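PDB 3NRA: aspartate aminotransferase from Rhodobacter sphaeroides, which probably catalyses the pyridoxal 5'-phosphate-dependent transfer of the amino group from L-aspartate to 2-oxoglutarate, giving oxaloacetate and L-glutamate. Local coordinates for residues Ala205-Gln219 / Leu234-Ile248. Sequence-based numbering, arbitrary orientation.
Sequences AALAARYGATVIADQ and LRAEAAVDAENVVTI
V215 with V246 and A217 with I248 belong to an unbroken run of five backbone hydrogen bonds that joins strand 214-218 to strand 245-248. N to O, they are V215 to N244, V246 to V215, A217 to V246, I248 to A217 and Q219 to I248, all 2.9-3.0 Å. V215 bonds N244 and V246, which flank its partner V245, and A217 bonds V246 and I248, which flank T247; with strand directions only 13° apart, this is the pattern of a parallel pair.

Across the face carrying D218, the carboxylate lies against I248: D218 CG is 3.8 Å from I248 CG1 and the side chains pass at a slant. I248 gets there because its CG1 stands between its own backbone N and carbonyl carbon (chi1 72°), which brings the chain toward D218. D218 OD2 is hydrogen-bonded to N1 of the pyridoxal-lysine at position 253, the pairing characteristic of fold-type I aminotransferases. A leucine in place of D218 would probably leave that pyridine nitrogen without its acidic mate and weaken its electron-withdrawing role.

On the face bearing A217 and T247, the extended Q219 side chain crosses T247 at an angle, its CD 3.5 Å from T247 CG2. Q219 OE1 accepts from two waters, each at 2.7 Å; one is also bonded to T247 OG1, while NE2 is hydrogen-bonded to H233. The waters in turn accept from the backbone N-H groups of L234 and R235, the first two residues of the 3-10 segment 234-236.

Apolar packing gathers around A205, whose CB meets E237 CB at 3.5 Å and V240 CB at 3.8 Å, so that the middle of helix 198-211 rests on the type I turn 237-240.

Within the central seven-stranded sheet, strand 214-218 lies between 182-186 and 245-249, and antiparallel 263-267 follows on the far side of 245-249; helix 169-177 packs on L207 and A213.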
# COMPACT_ATOMS: atom_id res chain seq x y z
N ALA B 205 -5.76 5.19 -29.06
CA ALA B 205 -7.17 5.10 -28.77
C ALA B 205 -7.90 4.23 -29.80
O ALA B 205 -8.71 3.38 -29.43
CB ALA B 205 -7.82 6.51 -28.71
N ALA B 206 -7.63 4.46 -31.09
CA ALA B 206 -8.30 3.72 -32.18
C ALA B 206 -7.92 2.23 -32.16
O ALA B 206 -8.79 1.37 -32.34
CB ALA B 206 -7.97 4.36 -33.57
N LEU B 207 -6.65 1.93 -31.92
CA LEU B 207 -6.21 0.52 -31.89
C LEU B 207 -6.84 -0.22 -30.71
O LEU B 207 -7.37 -1.32 -30.88
CB LEU B 207 -4.69 0.42 -31.84
CG LEU B 207 -3.94 0.77 -33.14
CD1 LEU B 207 -2.45 0.91 -32.83
CD2 LEU B 207 -4.20 -0.26 -34.26
N ALA B 208 -6.86 0.42 -29.54
CA ALA B 208 -7.48 -0.18 -28.35
C ALA B 208 -8.97 -0.48 -28.56
O ALA B 208 -9.45 -1.57 -28.19
CB ALA B 208 -7.28 0.71 -27.11
N ALA B 209 -9.69 0.48 -29.15
CA ALA B 209 -11.12 0.32 -29.39
C ALA B 209 -11.35 -0.77 -30.39
O ALA B 209 -12.25 -1.55 -30.24
CB ALA B 209 -11.75 1.62 -29.87
N ARG B 210 -10.49 -0.84 -31.39
CA ARG B 210 -10.61 -1.83 -32.44
C ARG B 210 -10.52 -3.27 -31.93
O ARG B 210 -11.24 -4.13 -32.39
CB ARG B 210 -9.53 -1.58 -33.49
CG ARG B 210 -9.55 -2.51 -34.64
CD ARG B 210 -8.48 -2.11 -35.64
NE ARG B 210 -8.36 -3.09 -36.70
CZ ARG B 210 -7.42 -3.10 -37.64
NH1 ARG B 210 -6.44 -2.16 -37.66
NH2 ARG B 210 -7.44 -4.04 -38.57
N TYR B 211 -9.57 -3.51 -31.01
CA TYR B 211 -9.28 -4.85 -30.52
C TYR B 211 -9.90 -5.13 -29.14
O TYR B 211 -9.78 -6.23 -28.64
CB TYR B 211 -7.77 -5.06 -30.48
CG TYR B 211 -7.19 -5.19 -31.85
CD1 TYR B 211 -7.23 -6.41 -32.52
CD2 TYR B 211 -6.69 -4.10 -32.51
CE1 TYR B 211 -6.72 -6.53 -33.82
CE2 TYR B 211 -6.21 -4.21 -33.81
CZ TYR B 211 -6.22 -5.43 -34.44
OH TYR B 211 -5.74 -5.53 -35.72
N GLY B 212 -10.60 -4.16 -28.57
CA GLY B 212 -11.29 -4.34 -27.31
C GLY B 212 -10.32 -4.38 -26.15
O GLY B 212 -10.54 -5.09 -25.20
N ALA B 213 -9.25 -3.60 -26.23
CA ALA B 213 -8.19 -3.64 -25.27
C ALA B 213 -8.44 -2.57 -24.23
O ALA B 213 -9.00 -1.53 -24.53
CB ALA B 213 -6.81 -3.41 -25.96
N THR B 214 -8.04 -2.87 -22.99
CA THR B 214 -8.02 -1.92 -21.90
C THR B 214 -6.67 -1.19 -21.92
O THR B 214 -5.63 -1.80 -22.17
CB THR B 214 -8.23 -2.67 -20.51
OG1 THR B 214 -9.57 -3.16 -20.43
CG2 THR B 214 -7.96 -1.79 -19.35
N VAL B 215 -6.69 0.11 -21.66
CA VAL B 215 -5.49 0.89 -21.59
C VAL B 215 -5.40 1.51 -20.20
O VAL B 215 -6.38 2.08 -19.71
CB VAL B 215 -5.48 2.05 -22.66
CG1 VAL B 215 -4.29 2.92 -22.49
CG2 VAL B 215 -5.56 1.49 -24.10
N ILE B 216 -4.23 1.38 -19.58
CA ILE B 216 -3.88 2.07 -18.33
C ILE B 216 -2.91 3.17 -18.71
O ILE B 216 -1.81 2.88 -19.15
CB ILE B 216 -3.19 1.10 -17.34
CG1 ILE B 216 -4.07 -0.13 -17.06
CG2 ILE B 216 -2.79 1.83 -16.02
CD1 ILE B 216 -3.28 -1.36 -16.48
N ALA B 217 -3.34 4.42 -18.65
CA ALA B 217 -2.50 5.56 -19.01
C ALA B 217 -1.94 6.20 -17.73
O ALA B 217 -2.69 6.74 -16.91
CB ALA B 217 -3.28 6.57 -19.81
N ASP B 218 -0.62 6.08 -17.54
CA ASP B 218 0.05 6.59 -16.34
C ASP B 218 0.55 8.03 -16.63
O ASP B 218 1.62 8.25 -17.22
CB ASP B 218 1.20 5.64 -15.95
CG ASP B 218 1.86 6.01 -14.62
OD1 ASP B 218 1.66 7.13 -14.15
OD2 ASP B 218 2.60 5.16 -14.07
N GLN B 219 -0.24 9.00 -16.17
CA GLN B 219 -0.02 10.41 -16.45
C GLN B 219 0.51 11.13 -15.24
O GLN B 219 0.27 12.35 -15.06
CB GLN B 219 -1.33 11.04 -16.93
CG GLN B 219 -2.02 10.24 -18.09
CD GLN B 219 -3.14 11.04 -18.78
OE1 GLN B 219 -3.58 10.70 -19.88
NE2 GLN B 219 -3.59 12.14 -18.13
N LEU B 234 -5.49 10.49 -23.47
CA LEU B 234 -6.13 9.31 -24.10
C LEU B 234 -7.60 9.18 -23.74
O LEU B 234 -8.41 8.88 -24.59
CB LEU B 234 -5.40 8.02 -23.70
CG LEU B 234 -5.86 6.75 -24.43
CD1 LEU B 234 -5.60 6.90 -25.92
CD2 LEU B 234 -5.16 5.49 -23.88
N ARG B 235 -7.93 9.43 -22.47
CA ARG B 235 -9.31 9.22 -21.95
C ARG B 235 -10.37 10.15 -22.54
O ARG B 235 -11.55 9.89 -22.38
CB ARG B 235 -9.34 9.34 -20.41
CG ARG B 235 -9.28 10.77 -19.86
CD ARG B 235 -9.13 10.75 -18.32
NE ARG B 235 -10.25 10.04 -17.73
CZ ARG B 235 -11.43 10.57 -17.42
NH1 ARG B 235 -11.64 11.89 -17.48
NH2 ARG B 235 -12.41 9.76 -16.99
N ALA B 236 -9.93 11.26 -23.13
CA ALA B 236 -10.80 12.19 -23.83
C ALA B 236 -10.92 11.92 -25.33
O ALA B 236 -11.71 12.57 -26.00
CB ALA B 236 -10.31 13.65 -23.58
N GLU B 237 -10.16 10.96 -25.87
CA GLU B 237 -10.28 10.63 -27.35
C GLU B 237 -11.66 10.10 -27.74
O GLU B 237 -12.20 9.22 -27.12
CB GLU B 237 -9.22 9.59 -27.75
CG GLU B 237 -7.84 10.12 -27.80
CD GLU B 237 -7.62 11.16 -28.89
OE1 GLU B 237 -8.20 11.03 -30.00
OE2 GLU B 237 -6.89 12.13 -28.61
N ALA B 238 -12.24 10.67 -28.80
CA ALA B 238 -13.57 10.22 -29.30
C ALA B 238 -13.60 8.70 -29.70
O ALA B 238 -14.63 8.03 -29.56
CB ALA B 238 -14.02 11.11 -30.50
N ALA B 239 -12.45 8.19 -30.16
CA ALA B 239 -12.33 6.79 -30.62
C ALA B 239 -12.38 5.77 -29.50
O ALA B 239 -12.71 4.60 -29.72
CB ALA B 239 -11.03 6.61 -31.43
N VAL B 240 -12.01 6.18 -28.29
CA VAL B 240 -11.84 5.24 -27.22
C VAL B 240 -13.10 5.18 -26.40
O VAL B 240 -13.80 6.16 -26.26
CB VAL B 240 -10.60 5.59 -26.30
CG1 VAL B 240 -10.94 6.67 -25.30
CG2 VAL B 240 -10.07 4.32 -25.63
N ASP B 241 -13.41 3.99 -25.91
CA ASP B 241 -14.48 3.81 -24.94
C ASP B 241 -13.94 4.15 -23.57
O ASP B 241 -12.97 3.55 -23.11
CB ASP B 241 -14.97 2.34 -24.97
CG ASP B 241 -16.06 2.05 -23.93
OD1 ASP B 241 -16.68 3.01 -23.38
OD2 ASP B 241 -16.30 0.84 -23.69
N ALA B 242 -14.57 5.13 -22.92
CA ALA B 242 -14.18 5.57 -21.58
C ALA B 242 -14.12 4.42 -20.57
O ALA B 242 -13.31 4.44 -19.63
CB ALA B 242 -15.14 6.69 -21.08
N GLU B 243 -14.98 3.43 -20.76
CA GLU B 243 -15.06 2.29 -19.85
C GLU B 243 -14.00 1.21 -20.08
O GLU B 243 -14.01 0.19 -19.40
CB GLU B 243 -16.48 1.69 -19.89
CG GLU B 243 -17.57 2.64 -19.31
CD GLU B 243 -17.27 3.06 -17.86
OE1 GLU B 243 -17.00 2.17 -17.03
OE2 GLU B 243 -17.28 4.28 -17.57
N ASN B 244 -13.08 1.44 -21.02
CA ASN B 244 -11.91 0.60 -21.14
C ASN B 244 -10.62 1.37 -20.93
O ASN B 244 -9.58 0.94 -21.40
CB ASN B 244 -11.89 -0.10 -22.52
CG ASN B 244 -13.13 -0.94 -22.77
OD1 ASN B 244 -13.87 -0.70 -23.75
ND2 ASN B 244 -13.36 -1.94 -21.92
N VAL B 245 -10.68 2.50 -20.23
CA VAL B 245 -9.51 3.26 -19.92
C VAL B 245 -9.48 3.52 -18.41
O VAL B 245 -10.49 3.89 -17.80
CB VAL B 245 -9.47 4.59 -20.69
CG1 VAL B 245 -8.19 5.37 -20.33
CG2 VAL B 245 -9.57 4.34 -22.22
N VAL B 246 -8.32 3.31 -17.83
CA VAL B 246 -8.02 3.76 -16.49
C VAL B 246 -6.82 4.69 -16.58
O VAL B 246 -5.82 4.35 -17.19
CB VAL B 246 -7.73 2.58 -15.57
CG1 VAL B 246 -7.29 3.05 -14.18
CG2 VAL B 246 -8.97 1.69 -15.47
N THR B 247 -6.97 5.89 -16.04
CA THR B 247 -5.89 6.86 -15.99
C THR B 247 -5.47 6.97 -14.56
O THR B 247 -6.31 7.02 -13.66
CB THR B 247 -6.35 8.22 -16.49
OG1 THR B 247 -6.90 8.08 -17.80
CG2 THR B 247 -5.18 9.23 -16.54
N ILE B 248 -4.16 7.00 -14.33
CA ILE B 248 -3.64 7.14 -12.99
C ILE B 248 -2.69 8.32 -12.94
O ILE B 248 -2.01 8.60 -13.89
CB ILE B 248 -2.97 5.83 -12.46
CG1 ILE B 248 -1.64 5.53 -13.14
CG2 ILE B 248 -3.93 4.60 -12.64
CD1 ILE B 248 -0.99 4.17 -12.63
O HOH W 1 -6.11 9.74 -20.24
O HOH W 2 -2.63 10.43 -22.40